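Local coordinates for protein VipE (Legionella pneumophila subsp. pneumophila str. Philadelphia 1, PDB 4QN8) that is an effector of undetermined molecular function that probably acts inside the infected host cell, represented here by the all-helical N-terminal half of the protein, at residues F65-G70 against I150-S155; E76-L81 against A113-K118; A106-E111 against V144-I149. All coordinates share one frame; numbering follows the deposited sequence.

Contact 1 of 3, residues F65-G70 against I150-S155; sequences FVLTIG and IAFFQS
F153, with the largest share of buried surface in this contact, sends its ring from the last turns of helix 135-154 toward the end of helix 58-69, where V66 and L67 receive it. The far end of the ring meets V66. Its CZ lies 3.7 Å from V66 CG1 and 3.9 Å from V66 CB, and the two side chains meet at about a right angle, with the methyl group oblique to the ring. CG1 of V66 reaches this spot by standing anti to its own nitrogen (chi1 174°).

L67 meets the same ring differently. Its CD1 sits at the edge, close to the ring plane and 4.1 Å from F153 CD1, and the two side chains slide past each other in opposite directions. The other methyl, CD2, turns to F152 and stops 4.3 Å from F152 CZ, a looser touch. L67 thus straddles two consecutive aromatic residues, and those rings also meet each other: CE1 of F153 lies in the plane of the F152 ring, at its edge.

Burial falls off across the patch. V66 and F153 are buried, V66 resting also on A106, F107 and F110 of helix 103-114, while F153 makes an edge-to-face contact with F110. L67 is exposed, and F152, beside it, has a cation-pi partner in K63. No hydrogen bond joins the two segments, whose axes stay 11.5 Å apart at a crossing angle of -44°; the phenylalanine rings and the V66 and L67 side chains together span that separation. Such an aromatic-aliphatic seam is the kind of helix-helix packing that builds an all-alpha domain, here joining the last helix of this fragment to a helix far earlier in the chain.

Contact 2 of 3, residues E76-L81 against A113-K118; sequences EILHQL and AHYPTK
The imidazole of H79 carries K118 CE over one face, 3.7 Å from the ring centroid and 11° off the normal, a CH-pi contact made by the methylene next to the charged nitrogen. H79 also stacks with the H122 ring, and at its rim ND1 is hydrogen-bonded to E111 OE2, which fixes the rotation of the imidazole under the lysine. The Y115 ring has H114 CB over one face, and receives L78 CD2 obliquely, 3.8 Å from Y115 CD2. This is a surface contact between helix 75-88 and the break between helices 103-114 and 116-119 in an all-alpha fold; Y115 both leaves the first of these helices and stands at the N-cap position of the second.

K118 crosses the histidine at about a right angle. Its chain bends at chi2 (55°); CG lies over the ND1 rim of the same face, 3.5 Å from H79 ND1, and CE over the centre. The same CE also touches the carboxylate of E76, 3.3 Å from E76 OE1; the glutamate chain is itself bent at chi2, bringing the carboxylate back to the contact. The direct salt bridge is long, with E76 OE2 3.6 Å from K118 NZ, and NZ has a further weak, long ion pair with E121. Water bridges the gap: one molecule accepts from K118 NZ at 2.7 Å and donates to E76 OE1 at 2.6 Å.

Contact 3 of 3, residues A106-E111 against V144-I149; sequences AFLAFE and VILNPI
Helices 106-111 and 144-149 cross at -67° with their axes 9.1 Å apart, and the backbones come nearest at A109 and I149, whose CA atoms are 5.9 Å apart. The small side chain of A109 permits that approach. Its CB points at the other helix and meets I149 CG2 at 3.6 Å and I149 CB at 3.7 Å, so the methyl rests against the branched base of the isoleucine. CG2 stands anti to the nitrogen of I149, whereas CG1 (chi1 -47°) takes the place beside that nitrogen.

One turn earlier on the same helix, L146 deals with L108. The two leucines cross at about a right angle, branch against branch, with L108 CD2 3.8 Å from L146 CD1 and 4.2 Å from L146 CD2. L146 also extends to F123, and to K105 and M112 of helix 103-114.

Helix 144-149 has a wider pi-type turn at 144-146 and a kink where the N atoms of P148, which has no proton, and I149 make no bond to the turn before; I149 N has a weak bond to L146 O. L146, in the wide turn, and I149, at the kink, still both point at helix 106-111. All four touching residues are buried and wholly aliphatic, and no hydrogen bond spans the segments. The contact therefore depends on shape and exclusion of water, without polar groups to set its register.

How the contacts relate
Helix 103-114 ties the set together: it supplies one side of contact 3, its end enters contact 2, and its F110 touches both V66 and F153 of contact 1. Contacts 1 and 3 share helix 135-154 and have centres about 9 Å apart; contact 2 lies about 13 Å from contact 1 and 12 Å from contact 3, nearer the surface. Along the chain, contacts 2 and 3 both fall inside the loop closed by contact 1, and their segments alternate. E111 of contact 3 bonds H79 of contact 2, and Q154 probably bonds A113 O. Helix 135-154 is thereby built into one continuous helical body.

Contact 1 of 3, residues F65-G70 against I150-S155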
loop_
_atom_site.group_PDB
_atom_site.type_symbol
_atom_site.label_atom_id
_atom_site.label_comp_id
_atom_site.label_asym_id
_atom_site.label_seq_id
_atom_site.Cartn_x
_atom_site.Cartn_y
_atom_site.Cartn_z
ATOM N N PHE A 65 -2.723 -6.724 5.217
ATOM C CA PHE A 65 -4.027 -6.145 4.855
ATOM C C PHE A 65 -4.262 -6.201 3.352
ATOM O O PHE A 65 -5.323 -6.637 2.899
ATOM C CB PHE A 65 -4.107 -4.698 5.336
ATOM C CG PHE A 65 -5.400 -4.006 4.999
ATOM C CD1 PHE A 65 -6.495 -4.107 5.841
ATOM C CD2 PHE A 65 -5.499 -3.216 3.858
ATOM C CE1 PHE A 65 -7.690 -3.438 5.545
ATOM C CE2 PHE A 65 -6.683 -2.562 3.547
ATOM C CZ PHE A 65 -7.781 -2.676 4.397
ATOM N N VAL A 66 -3.277 -5.772 2.572
ATOM C CA VAL A 66 -3.418 -5.799 1.121
ATOM C C VAL A 66 -3.500 -7.241 0.624
ATOM O O VAL A 66 -4.300 -7.557 -0.260
ATOM C CB VAL A 66 -2.270 -5.035 0.448
ATOM C CG1 VAL A 66 -2.341 -5.183 -1.075
ATOM C CG2 VAL A 66 -2.336 -3.564 0.863
ATOM N N LEU A 67 -2.714 -8.130 1.229
ATOM C CA LEU A 67 -2.726 -9.552 0.845
ATOM C C LEU A 67 -4.113 -10.165 1.020
ATOM O O LEU A 67 -4.479 -11.150 0.355
ATOM C CB LEU A 67 -1.724 -10.328 1.704
ATOM C CG LEU A 67 -1.361 -11.757 1.323
ATOM C CD1 LEU A 67 -0.689 -11.760 -0.043
ATOM C CD2 LEU A 67 -0.425 -12.339 2.362
ATOM N N THR A 68 -4.889 -9.562 1.910
ATOM C CA THR A 68 -6.212 -10.056 2.276
ATOM C C THR A 68 -7.327 -9.431 1.436
ATOM O O THR A 68 -8.225 -10.136 0.956
ATOM C CB THR A 68 -6.480 -9.807 3.798
ATOM O OG1 THR A 68 -5.436 -10.420 4.567
ATOM C CG2 THR A 68 -7.816 -10.390 4.226
ATOM N N ILE A 69 -7.274 -8.112 1.253
ATOM C CA ILE A 69 -8.303 -7.417 0.482
ATOM C C ILE A 69 -8.049 -7.458 -1.034
ATOM O O ILE A 69 -8.991 -7.551 -1.840
ATOM C CB ILE A 69 -8.492 -5.949 0.973
ATOM C CG1 ILE A 69 -9.726 -5.304 0.335
ATOM C CG2 ILE A 69 -7.279 -5.097 0.666
ATOM C CD1 ILE A 69 -11.035 -5.883 0.811
ATOM N N GLY A 70 -6.776 -7.417 -1.409
ATOM C CA GLY A 70 -6.362 -7.394 -2.801
ATOM C C GLY A 70 -6.998 -8.456 -3.675
ATOM O O GLY A 70 -7.478 -8.147 -4.765
ATOM N N ILE A 150 6.898 -5.672 -4.098
ATOM C CA ILE A 150 6.407 -6.412 -5.260
ATOM C C ILE A 150 6.831 -7.874 -5.139
ATOM O O ILE A 150 6.033 -8.787 -5.373
ATOM C CB ILE A 150 6.955 -5.825 -6.592
ATOM C CG1 ILE A 150 6.422 -4.398 -6.807
ATOM C CG2 ILE A 150 6.606 -6.714 -7.770
ATOM C CD1 ILE A 150 7.205 -3.612 -7.872
ATOM N N ALA A 151 8.082 -8.101 -4.741
ATOM C CA ALA A 151 8.609 -9.466 -4.647
ATOM C C ALA A 151 7.858 -10.274 -3.588
ATOM O O ALA A 151 7.661 -11.488 -3.727
ATOM C CB ALA A 151 10.099 -9.441 -4.338
ATOM N N PHE A 152 7.424 -9.587 -2.538
ATOM C CA PHE A 152 6.662 -10.237 -1.481
ATOM C C PHE A 152 5.327 -10.737 -2.003
ATOM O O PHE A 152 4.924 -11.870 -1.740
ATOM C CB PHE A 152 6.426 -9.280 -0.306
ATOM C CG PHE A 152 5.425 -9.796 0.694
ATOM C CD1 PHE A 152 5.810 -10.693 1.673
ATOM C CD2 PHE A 152 4.095 -9.400 0.638
ATOM C CE1 PHE A 152 4.888 -11.191 2.589
ATOM C CE2 PHE A 152 3.165 -9.897 1.543
ATOM C CZ PHE A 152 3.565 -10.788 2.526
ATOM N N PHE A 153 4.621 -9.886 -2.734
ATOM C CA PHE A 153 3.319 -10.274 -3.260
ATOM C C PHE A 153 3.433 -11.368 -4.315
ATOM O O PHE A 153 2.519 -12.184 -4.486
ATOM C CB PHE A 153 2.587 -9.043 -3.800
ATOM C CG PHE A 153 2.082 -8.124 -2.722
ATOM C CD1 PHE A 153 1.375 -8.631 -1.638
ATOM C CD2 PHE A 153 2.323 -6.764 -2.777
ATOM C CE1 PHE A 153 0.906 -7.792 -0.639
ATOM C CE2 PHE A 153 1.863 -5.917 -1.771
ATOM C CZ PHE A 153 1.154 -6.431 -0.702
ATOM N N GLN A 154 4.558 -11.420 -5.016
ATOM C CA GLN A 154 4.702 -12.438 -6.050
ATOM C C GLN A 154 4.998 -13.812 -5.471
ATOM O O GLN A 154 4.649 -14.830 -6.060
ATOM C CB GLN A 154 5.733 -12.020 -7.099
ATOM C CG GLN A 154 5.255 -10.846 -7.927
ATOM C CD GLN A 154 6.169 -10.548 -9.083
ATOM O OE1 GLN A 154 7.388 -10.710 -8.982
ATOM N NE2 GLN A 154 5.588 -10.127 -10.201
ATOM N N SER A 155 5.618 -13.836 -4.296
ATOM C CA SER A 155 5.915 -15.094 -3.626
ATOM C C SER A 155 5.479 -15.068 -2.158
ATOM O O SER A 155 6.288 -14.887 -1.249
ATOM C CB SER A 155 7.405 -15.409 -3.759
ATOM O OG SER A 155 7.788 -15.389 -5.128
ATOM O OXT SER A 155 4.294 -15.222 -1.842
#

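Contact 2 of 3, residues E76-L81 against A113-K118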
loop_
_atom_site.group_PDB
_atom_site.type_symbol
_atom_site.label_atom_id
_atom_site.label_comp_id
_atom_site.label_asym_id
_atom_site.label_seq_id
_atom_site.Cartn_x
_atom_site.Cartn_y
_atom_site.Cartn_z
ATOM N N GLU A 76 -9.560 -3.506 -12.565
ATOM C CA GLU A 76 -9.847 -2.088 -12.786
ATOM C C GLU A 76 -10.292 -1.371 -11.512
ATOM O O GLU A 76 -9.963 -0.202 -11.327
ATOM C CB GLU A 76 -10.847 -1.877 -13.931
ATOM C CG GLU A 76 -10.265 -2.129 -15.327
ATOM C CD GLU A 76 -9.347 -1.018 -15.837
ATOM O OE1 GLU A 76 -8.954 -0.134 -15.046
ATOM O OE2 GLU A 76 -9.013 -1.036 -17.045
ATOM N N ILE A 77 -11.021 -2.057 -10.627
ATOM C CA ILE A 77 -11.322 -1.479 -9.305
ATOM C C ILE A 77 -10.039 -1.228 -8.508
ATOM O O ILE A 77 -9.860 -0.165 -7.898
ATOM C CB ILE A 77 -12.299 -2.346 -8.470
ATOM C CG1 ILE A 77 -13.688 -2.386 -9.124
ATOM C CG2 ILE A 77 -12.422 -1.791 -7.052
ATOM C CD1 ILE A 77 -14.543 -1.169 -8.825
ATOM N N LEU A 78 -9.138 -2.207 -8.517
ATOM C CA LEU A 78 -7.832 -2.041 -7.903
ATOM C C LEU A 78 -7.059 -0.874 -8.515
ATOM O O LEU A 78 -6.430 -0.096 -7.785
ATOM C CB LEU A 78 -7.041 -3.344 -8.036
ATOM C CG LEU A 78 -5.547 -3.299 -7.767
ATOM C CD1 LEU A 78 -5.261 -3.055 -6.285
ATOM C CD2 LEU A 78 -4.962 -4.633 -8.239
ATOM N N HIS A 79 -7.114 -0.728 -9.832
ATOM C CA HIS A 79 -6.359 0.360 -10.466
ATOM C C HIS A 79 -6.899 1.713 -10.015
ATOM O O HIS A 79 -6.144 2.636 -9.706
ATOM C CB HIS A 79 -6.414 0.267 -11.985
ATOM C CG HIS A 79 -5.563 1.287 -12.662
ATOM N ND1 HIS A 79 -4.196 1.149 -12.768
ATOM C CD2 HIS A 79 -5.872 2.479 -13.224
ATOM C CE1 HIS A 79 -3.700 2.208 -13.391
ATOM N NE2 HIS A 79 -4.694 3.031 -13.671
ATOM N N GLN A 80 -8.222 1.807 -9.973
ATOM C CA GLN A 80 -8.928 3.038 -9.612
ATOM C C GLN A 80 -8.622 3.380 -8.155
ATOM O O GLN A 80 -8.308 4.531 -7.827
ATOM C CB GLN A 80 -10.428 2.789 -9.817
ATOM C CG GLN A 80 -11.364 3.969 -9.767
ATOM C CD GLN A 80 -12.800 3.534 -10.081
ATOM O OE1 GLN A 80 -13.355 2.666 -9.397
ATOM N NE2 GLN A 80 -13.394 4.113 -11.133
ATOM N N LEU A 81 -8.680 2.384 -7.275
ATOM C CA LEU A 81 -8.367 2.625 -5.865
ATOM C C LEU A 81 -6.930 3.113 -5.710
ATOM O O LEU A 81 -6.670 4.083 -5.002
ATOM C CB LEU A 81 -8.578 1.374 -5.006
ATOM C CG LEU A 81 -10.011 0.986 -4.643
ATOM C CD1 LEU A 81 -10.013 -0.377 -3.958
ATOM C CD2 LEU A 81 -10.654 2.038 -3.751
ATOM N N ALA A 113 2.620 -6.319 -8.965
ATOM C CA ALA A 113 2.957 -7.735 -8.857
ATOM C C ALA A 113 2.095 -8.568 -9.787
ATOM O O ALA A 113 2.550 -9.570 -10.352
ATOM C CB ALA A 113 2.791 -8.206 -7.432
ATOM N N HIS A 114 0.846 -8.156 -9.952
ATOM C CA HIS A 114 -0.120 -9.028 -10.618
ATOM C C HIS A 114 -0.605 -8.463 -11.935
ATOM O O HIS A 114 -0.953 -9.210 -12.845
ATOM C CB HIS A 114 -1.297 -9.324 -9.679
ATOM C CG HIS A 114 -0.885 -10.027 -8.425
ATOM N ND1 HIS A 114 -0.336 -11.286 -8.430
ATOM C CD2 HIS A 114 -0.909 -9.635 -7.124
ATOM C CE1 HIS A 114 -0.039 -11.648 -7.190
ATOM N NE2 HIS A 114 -0.383 -10.658 -6.383
ATOM N N TYR A 115 -0.626 -7.139 -12.036
ATOM C CA TYR A 115 -1.077 -6.494 -13.262
ATOM C C TYR A 115 -0.089 -5.408 -13.676
ATOM O O TYR A 115 -0.448 -4.235 -13.725
ATOM C CB TYR A 115 -2.460 -5.885 -13.052
ATOM C CG TYR A 115 -3.477 -6.855 -12.494
ATOM C CD1 TYR A 115 -4.054 -7.828 -13.303
ATOM C CD2 TYR A 115 -3.834 -6.817 -11.156
ATOM C CE1 TYR A 115 -4.959 -8.718 -12.794
ATOM C CE2 TYR A 115 -4.767 -7.709 -10.638
ATOM C CZ TYR A 115 -5.314 -8.652 -11.458
ATOM O OH TYR A 115 -6.238 -9.557 -10.966
ATOM N N PRO A 116 1.154 -5.797 -13.990
ATOM C CA PRO A 116 2.196 -4.776 -14.194
ATOM C C PRO A 116 1.961 -3.822 -15.366
ATOM O O PRO A 116 2.342 -2.656 -15.254
ATOM C CB PRO A 116 3.464 -5.606 -14.439
ATOM C CG PRO A 116 2.985 -6.945 -14.852
ATOM C CD PRO A 116 1.697 -7.164 -14.104
ATOM N N THR A 117 1.370 -4.294 -16.459
ATOM C CA THR A 117 1.114 -3.425 -17.614
ATOM C C THR A 117 0.167 -2.277 -17.269
ATOM O O THR A 117 0.377 -1.128 -17.681
ATOM C CB THR A 117 0.531 -4.206 -18.803
ATOM O OG1 THR A 117 1.466 -5.208 -19.221
ATOM C CG2 THR A 117 0.243 -3.270 -19.971
ATOM N N LYS A 118 -0.885 -2.597 -16.522
ATOM C CA LYS A 118 -1.847 -1.594 -16.081
ATOM C C LYS A 118 -1.258 -0.670 -15.016
ATOM O O LYS A 118 -1.521 0.534 -15.005
ATOM C CB LYS A 118 -3.096 -2.280 -15.536
ATOM C CG LYS A 118 -4.218 -1.322 -15.198
ATOM C CD LYS A 118 -4.579 -0.458 -16.400
ATOM C CE LYS A 118 -5.888 0.277 -16.174
ATOM N NZ LYS A 118 -6.196 1.221 -17.284
HETATM O O HOH W 1 -7.338 -0.696 -18.782
HETATM O O HOH W 2 -8.346 2.184 -16.015
#

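Contact 3 of 3, residues A106-E111 against V144-I149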
loop_
_atom_site.group_PDB
_atom_site.type_symbol
_atom_site.label_atom_id
_atom_site.label_comp_id
_atom_site.label_asym_id
_atom_site.label_seq_id
_atom_site.Cartn_x
_atom_site.Cartn_y
_atom_site.Cartn_z
ATOM N N ALA A 106 1.816 -0.016 -0.790
ATOM C CA ALA A 106 1.482 -1.436 -0.861
ATOM C C ALA A 106 0.468 -1.771 -1.952
ATOM O O ALA A 106 0.599 -2.791 -2.626
ATOM C CB ALA A 106 1.018 -1.967 0.478
ATOM N N PHE A 107 -0.547 -0.929 -2.122
ATOM C CA PHE A 107 -1.518 -1.139 -3.190
ATOM C C PHE A 107 -0.837 -1.057 -4.556
ATOM O O PHE A 107 -1.112 -1.879 -5.444
ATOM C CB PHE A 107 -2.643 -0.108 -3.098
ATOM C CG PHE A 107 -3.918 -0.660 -2.537
ATOM C CD1 PHE A 107 -4.001 -1.049 -1.209
ATOM C CD2 PHE A 107 -5.032 -0.784 -3.340
ATOM C CE1 PHE A 107 -5.173 -1.564 -0.694
ATOM C CE2 PHE A 107 -6.216 -1.298 -2.830
ATOM C CZ PHE A 107 -6.277 -1.695 -1.502
ATOM N N LEU A 108 0.047 -0.080 -4.729
ATOM C CA LEU A 108 0.775 0.052 -5.997
ATOM C C LEU A 108 1.634 -1.184 -6.257
ATOM O O LEU A 108 1.651 -1.718 -7.370
ATOM C CB LEU A 108 1.643 1.323 -6.007
ATOM C CG LEU A 108 2.552 1.594 -7.215
ATOM C CD1 LEU A 108 1.756 1.655 -8.507
ATOM C CD2 LEU A 108 3.280 2.924 -7.015
ATOM N N ALA A 109 2.347 -1.636 -5.226
ATOM C CA ALA A 109 3.171 -2.845 -5.332
ATOM C C ALA A 109 2.347 -4.086 -5.671
ATOM O O ALA A 109 2.803 -4.958 -6.408
ATOM C CB ALA A 109 3.955 -3.073 -4.051
ATOM N N PHE A 110 1.146 -4.175 -5.121
ATOM C CA PHE A 110 0.302 -5.336 -5.367
ATOM C C PHE A 110 -0.166 -5.310 -6.811
ATOM O O PHE A 110 -0.194 -6.343 -7.498
ATOM C CB PHE A 110 -0.891 -5.303 -4.420
ATOM C CG PHE A 110 -1.793 -6.488 -4.537
ATOM C CD1 PHE A 110 -1.526 -7.650 -3.824
ATOM C CD2 PHE A 110 -2.911 -6.442 -5.352
ATOM C CE1 PHE A 110 -2.370 -8.748 -3.919
ATOM C CE2 PHE A 110 -3.767 -7.536 -5.448
ATOM C CZ PHE A 110 -3.493 -8.691 -4.730
ATOM N N GLU A 111 -0.542 -4.127 -7.279
ATOM C CA GLU A 111 -0.943 -4.005 -8.669
ATOM C C GLU A 111 0.232 -4.289 -9.591
ATOM O O GLU A 111 0.049 -4.894 -10.656
ATOM C CB GLU A 111 -1.580 -2.641 -8.990
ATOM C CG GLU A 111 -2.338 -2.676 -10.329
ATOM C CD GLU A 111 -2.866 -1.319 -10.757
ATOM O OE1 GLU A 111 -2.889 -0.390 -9.916
ATOM O OE2 GLU A 111 -3.286 -1.185 -11.936
ATOM N N VAL A 144 14.254 0.001 -6.232
ATOM C CA VAL A 144 14.665 -0.052 -4.824
ATOM C C VAL A 144 13.482 0.030 -3.869
ATOM O O VAL A 144 13.347 -0.798 -2.957
ATOM C CB VAL A 144 15.667 1.066 -4.485
ATOM C CG1 VAL A 144 15.991 1.060 -2.992
ATOM C CG2 VAL A 144 16.933 0.904 -5.324
ATOM N N ILE A 145 12.617 1.020 -4.083
ATOM C CA ILE A 145 11.546 1.301 -3.128
ATOM C C ILE A 145 10.375 0.326 -3.254
ATOM O O ILE A 145 9.923 -0.234 -2.259
ATOM C CB ILE A 145 11.086 2.772 -3.217
ATOM C CG1 ILE A 145 12.241 3.691 -2.791
ATOM C CG2 ILE A 145 9.894 3.026 -2.322
ATOM C CD1 ILE A 145 11.893 5.177 -2.891
ATOM N N LEU A 146 9.911 0.098 -4.474
ATOM C CA LEU A 146 8.782 -0.811 -4.685
ATOM C C LEU A 146 9.182 -2.298 -4.746
ATOM O O LEU A 146 8.415 -3.175 -4.321
ATOM C CB LEU A 146 8.013 -0.385 -5.944
ATOM C CG LEU A 146 7.278 0.951 -5.780
ATOM C CD1 LEU A 146 6.775 1.508 -7.116
ATOM C CD2 LEU A 146 6.113 0.796 -4.824
ATOM N N ASN A 147 10.372 -2.574 -5.266
ATOM C CA ASN A 147 10.807 -3.943 -5.564
ATOM C C ASN A 147 10.656 -5.012 -4.470
ATOM O O ASN A 147 10.163 -6.103 -4.751
ATOM C CB ASN A 147 12.229 -3.963 -6.136
ATOM C CG ASN A 147 12.682 -5.352 -6.505
ATOM O OD1 ASN A 147 12.238 -5.920 -7.512
ATOM N ND2 ASN A 147 13.587 -5.913 -5.700
ATOM N N PRO A 148 11.076 -4.713 -3.227
ATOM C CA PRO A 148 10.932 -5.748 -2.195
ATOM C C PRO A 148 9.472 -6.061 -1.880
ATOM O O PRO A 148 9.124 -7.196 -1.514
ATOM C CB PRO A 148 11.616 -5.119 -0.968
ATOM C CG PRO A 148 11.603 -3.652 -1.229
ATOM C CD PRO A 148 11.762 -3.514 -2.712
ATOM N N ILE A 149 8.618 -5.056 -2.014
ATOM C CA ILE A 149 7.219 -5.258 -1.706
ATOM C C ILE A 149 6.567 -6.038 -2.857
ATOM O O ILE A 149 5.788 -6.968 -2.625
ATOM C CB ILE A 149 6.511 -3.922 -1.462
ATOM C CG1 ILE A 149 7.371 -3.076 -0.521
ATOM C CG2 ILE A 149 5.153 -4.157 -0.830
ATOM C CD1 ILE A 149 6.739 -1.777 -0.172
#